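Local coordinates for peptide methionine sulfoxide reductase MsrA (Treponema denticola ATCC 35405, PDB 5FA9), which probably repairs oxidised proteins by reducing methionine sulfoxide back to methionine, as a fusion of MsrA and MsrB reductases that uses thioredoxin as the reductant, at residues 95-100 and 123-128. The protein carries 2 engineered substitutions. Numbering follows the deposited sequence.
Sequences GIYYVD and VVEVEK
Gly95 to Tyr98 run parallel to Glu125 to Lys128, the two short strands inclined by 19° and paired in register from Gly95–Glu125 to Tyr98–Lys128. Ile96 N donates to Glu125 O at 2.8 Å; farther along, Glu127 N to Ile96 O and Tyr98 N to Glu127 O are weak bonds, each 3.4 Å long. The CA hydrogen of Tyr97 also points at Glu127 O. On one face of the sheet, the Tyr97 ring leans back over Gly95, its CG anti to the carbonyl carbon (chi1 -49°), and its hydroxyl reaches across to Glu125. Tyr97 OH donates to the anti lone pair of Glu125 OE2 at 2.6 Å, the oxygen lying at the ring's edge and the carboxylate turned almost perpendicular to the ring. Arg93 forms a salt bridge with the same oxygen. Glu127 lies alongside Tyr97, pointing the same way, and its OE1 is hydrogen-bonded to Asn34. On the other face, Tyr98 swings over the partner strand, CG lying between its backbone N and carbonyl carbon (chi1 59°). Lys128 CA sits over this ring in a CH-pi contact, 3.6 Å from the centroid, while Lys128 CB packs 3.5 Å from Tyr98 CZ. Near the start of the pairing, Val124 CG1 meets Ile96 CG1 at 4.0 Å. Ile96 and Val126 both touch Ile107 of helix 104-115, which connects the strands in a beta-alpha-beta unit; 125-128 is thereby added as an outermost strand of the MsrA sheet, with 95-98 between it and strand 2-8. The chemistry thus differs by face: apolar contacts join sheet and helix on the Ile96 side, whereas on the Tyr97 side a phenol and a guanidinium share one carboxylate oxygen, which would be expected to keep Glu125 ionised.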
ATOM      1  N   GLY B  95     -14.625   6.957 -14.857  1.00 40.02           N
ATOM      2  CA  GLY B  95     -15.033   6.115 -13.751  1.00 39.10           C
ATOM      3  C   GLY B  95     -14.046   6.097 -12.601  1.00 42.30           C
ATOM      4  O   GLY B  95     -12.847   6.305 -12.789  1.00 40.22           O
ATOM      5  N   ILE B  96     -14.562   5.841 -11.404  1.00 41.24           N
ATOM      6  CA  ILE B  96     -13.729   5.693 -10.218  1.00 36.71           C
ATOM      7  C   ILE B  96     -13.963   4.313  -9.620  1.00 39.34           C
ATOM      8  O   ILE B  96     -15.071   3.993  -9.190  1.00 40.56           O
ATOM      9  CB  ILE B  96     -14.027   6.777  -9.166  1.00 32.56           C
ATOM     10  CG1 ILE B  96     -13.861   8.171  -9.773  1.00 34.92           C
ATOM     11  CG2 ILE B  96     -13.123   6.608  -7.954  1.00 28.67           C
ATOM     12  CD1 ILE B  96     -14.296   9.294  -8.857  1.00 32.05           C
ATOM     13  N   TYR B  97     -12.915   3.496  -9.595  1.00 34.08           N
ATOM     14  CA  TYR B  97     -13.048   2.108  -9.172  1.00 38.97           C
ATOM     15  C   TYR B  97     -12.277   1.846  -7.886  1.00 37.85           C
ATOM     16  O   TYR B  97     -11.114   2.232  -7.756  1.00 34.65           O
ATOM     17  CB  TYR B  97     -12.567   1.171 -10.280  1.00 39.39           C
ATOM     18  CG  TYR B  97     -13.154   1.498 -11.634  1.00 39.31           C
ATOM     19  CD1 TYR B  97     -14.457   1.136 -11.955  1.00 38.96           C
ATOM     20  CD2 TYR B  97     -12.408   2.175 -12.591  1.00 39.22           C
ATOM     21  CE1 TYR B  97     -14.999   1.436 -13.192  1.00 43.96           C
ATOM     22  CE2 TYR B  97     -12.941   2.479 -13.830  1.00 37.51           C
ATOM     23  CZ  TYR B  97     -14.235   2.108 -14.126  1.00 43.16           C
ATOM     24  OH  TYR B  97     -14.768   2.410 -15.357  1.00 41.82           O
ATOM     25  N   TYR B  98     -12.931   1.181  -6.940  1.00 38.97           N
ATOM     26  CA  TYR B  98     -12.340   0.945  -5.631  1.00 41.35           C
ATOM     27  C   TYR B  98     -12.114  -0.539  -5.373  1.00 41.62           C
ATOM     28  O   TYR B  98     -12.864  -1.390  -5.852  1.00 39.93           O
ATOM     29  CB  TYR B  98     -13.228   1.535  -4.531  1.00 32.78           C
ATOM     30  CG  TYR B  98     -14.631   0.968  -4.499  1.00 38.18           C
ATOM     31  CD1 TYR B  98     -14.925  -0.173  -3.761  1.00 41.45           C
ATOM     32  CD2 TYR B  98     -15.663   1.575  -5.204  1.00 34.16           C
ATOM     33  CE1 TYR B  98     -16.204  -0.695  -3.730  1.00 37.21           C
ATOM     34  CE2 TYR B  98     -16.946   1.060  -5.178  1.00 38.25           C
ATOM     35  CZ  TYR B  98     -17.211  -0.074  -4.439  1.00 44.70           C
ATOM     36  OH  TYR B  98     -18.486  -0.591  -4.409  1.00 45.18           O
ATOM     37  N   VAL B  99     -11.073  -0.837  -4.605  1.00 43.60           N
ATOM     38  CA  VAL B  99     -10.810  -2.194  -4.154  1.00 47.12           C
ATOM     39  C   VAL B  99     -10.996  -2.236  -2.640  1.00 44.35           C
ATOM     40  O   VAL B  99     -11.093  -3.303  -2.032  1.00 46.92           O
ATOM     41  CB  VAL B  99      -9.388  -2.648  -4.545  1.00 48.85           C
ATOM     42  CG1 VAL B  99      -8.351  -1.873  -3.751  1.00 48.75           C
ATOM     43  CG2 VAL B  99      -9.217  -4.139  -4.337  1.00 65.43           C
ATOM     44  N   ASP B 100     -11.067  -1.050  -2.045  1.00 46.78           N
ATOM     45  CA  ASP B 100     -11.237  -0.901  -0.607  1.00 41.36           C
ATOM     46  C   ASP B 100     -12.634  -0.362  -0.308  1.00 45.17           C
ATOM     47  O   ASP B 100     -12.948   0.780  -0.641  1.00 38.48           O
ATOM     48  CB  ASP B 100     -10.161   0.029  -0.037  1.00 48.93           C
ATOM     49  CG  ASP B 100     -10.108   0.014   1.480  1.00 53.78           C
ATOM     50  OD1 ASP B 100     -11.002  -0.586   2.113  1.00 55.92           O
ATOM     51  OD2 ASP B 100      -9.164   0.609   2.041  1.00 61.62           O
ATOM     52  N   VAL B 123     -21.646  11.972 -15.100  1.00 44.03           N
ATOM     53  CA  VAL B 123     -21.825  10.622 -15.619  1.00 40.25           C
ATOM     54  C   VAL B 123     -20.648   9.714 -15.275  1.00 46.47           C
ATOM     55  O   VAL B 123     -20.542   8.602 -15.794  1.00 42.95           O
ATOM     56  CB  VAL B 123     -22.019  10.630 -17.145  1.00 43.72           C
ATOM     57  CG1 VAL B 123     -23.317  11.336 -17.509  1.00 49.04           C
ATOM     58  CG2 VAL B 123     -20.833  11.294 -17.826  1.00 44.92           C
ATOM     59  N   VAL B 124     -19.765  10.193 -14.406  1.00 42.39           N
ATOM     60  CA  VAL B 124     -18.667   9.373 -13.911  1.00 36.26           C
ATOM     61  C   VAL B 124     -19.229   8.200 -13.116  1.00 40.73           C
ATOM     62  O   VAL B 124     -19.951   8.397 -12.138  1.00 43.48           O
ATOM     63  CB  VAL B 124     -17.701  10.182 -13.023  1.00 41.38           C
ATOM     64  CG1 VAL B 124     -16.590   9.286 -12.493  1.00 37.22           C
ATOM     65  CG2 VAL B 124     -17.124  11.356 -13.797  1.00 37.90           C
ATOM     66  N   GLU B 125     -18.904   6.983 -13.538  1.00 40.56           N
ATOM     67  CA  GLU B 125     -19.431   5.798 -12.873  1.00 41.41           C
ATOM     68  C   GLU B 125     -18.592   5.428 -11.654  1.00 42.74           C
ATOM     69  O   GLU B 125     -17.364   5.505 -11.682  1.00 40.04           O
ATOM     70  CB  GLU B 125     -19.501   4.616 -13.847  1.00 40.56           C
ATOM     71  CG  GLU B 125     -18.172   4.237 -14.481  1.00 46.86           C
ATOM     72  CD  GLU B 125     -18.296   3.064 -15.436  1.00 53.76           C
ATOM     73  OE1 GLU B 125     -19.385   2.883 -16.020  1.00 50.47           O
ATOM     74  OE2 GLU B 125     -17.306   2.321 -15.598  1.00 43.74           O
ATOM     75  N   VAL B 126     -19.268   5.040 -10.579  1.00 40.79           N
ATOM     76  CA  VAL B 126     -18.587   4.579  -9.378  1.00 37.83           C
ATOM     77  C   VAL B 126     -18.935   3.120  -9.123  1.00 43.76           C
ATOM     78  O   VAL B 126     -20.053   2.798  -8.724  1.00 52.65           O
ATOM     79  CB  VAL B 126     -18.959   5.426  -8.149  1.00 37.50           C
ATOM     80  CG1 VAL B 126     -18.297   4.867  -6.900  1.00 39.49           C
ATOM     81  CG2 VAL B 126     -18.561   6.877  -8.366  1.00 42.63           C
ATOM     82  N   GLU B 127     -17.970   2.240  -9.364  1.00 42.85           N
ATOM     83  CA  GLU B 127     -18.190   0.806  -9.227  1.00 45.68           C
ATOM     84  C   GLU B 127     -17.033   0.159  -8.490  1.00 42.05           C
ATOM     85  O   GLU B 127     -15.922   0.690  -8.474  1.00 44.77           O
ATOM     86  CB  GLU B 127     -18.352   0.146 -10.599  1.00 45.82           C
ATOM     87  CG  GLU B 127     -19.415   0.759 -11.491  1.00 52.97           C
ATOM     88  CD  GLU B 127     -19.456   0.115 -12.864  1.00 63.78           C
ATOM     89  OE1 GLU B 127     -18.540  -0.673 -13.180  1.00 63.06           O
ATOM     90  OE2 GLU B 127     -20.405   0.395 -13.627  1.00 67.59           O
ATOM     91  N   LYS B 128     -17.294  -0.987  -7.875  1.00 40.85           N
ATOM     92  CA  LYS B 128     -16.212  -1.795  -7.339  1.00 41.42           C
ATOM     93  C   LYS B 128     -15.410  -2.370  -8.496  1.00 42.69           C
ATOM     94  O   LYS B 128     -15.979  -2.926  -9.439  1.00 43.19           O
ATOM     95  CB  LYS B 128     -16.750  -2.918  -6.452  1.00 37.13           C
ATOM     96  CG  LYS B 128     -15.668  -3.698  -5.717  1.00 52.23           C
ATOM     97  CD  LYS B 128     -16.203  -5.020  -5.187  1.00 64.75           C
ATOM     98  CE  LYS B 128     -15.129  -5.792  -4.439  1.00 66.31           C
ATOM     99  NZ  LYS B 128     -14.610  -5.040  -3.262  1.00 69.47           N
TER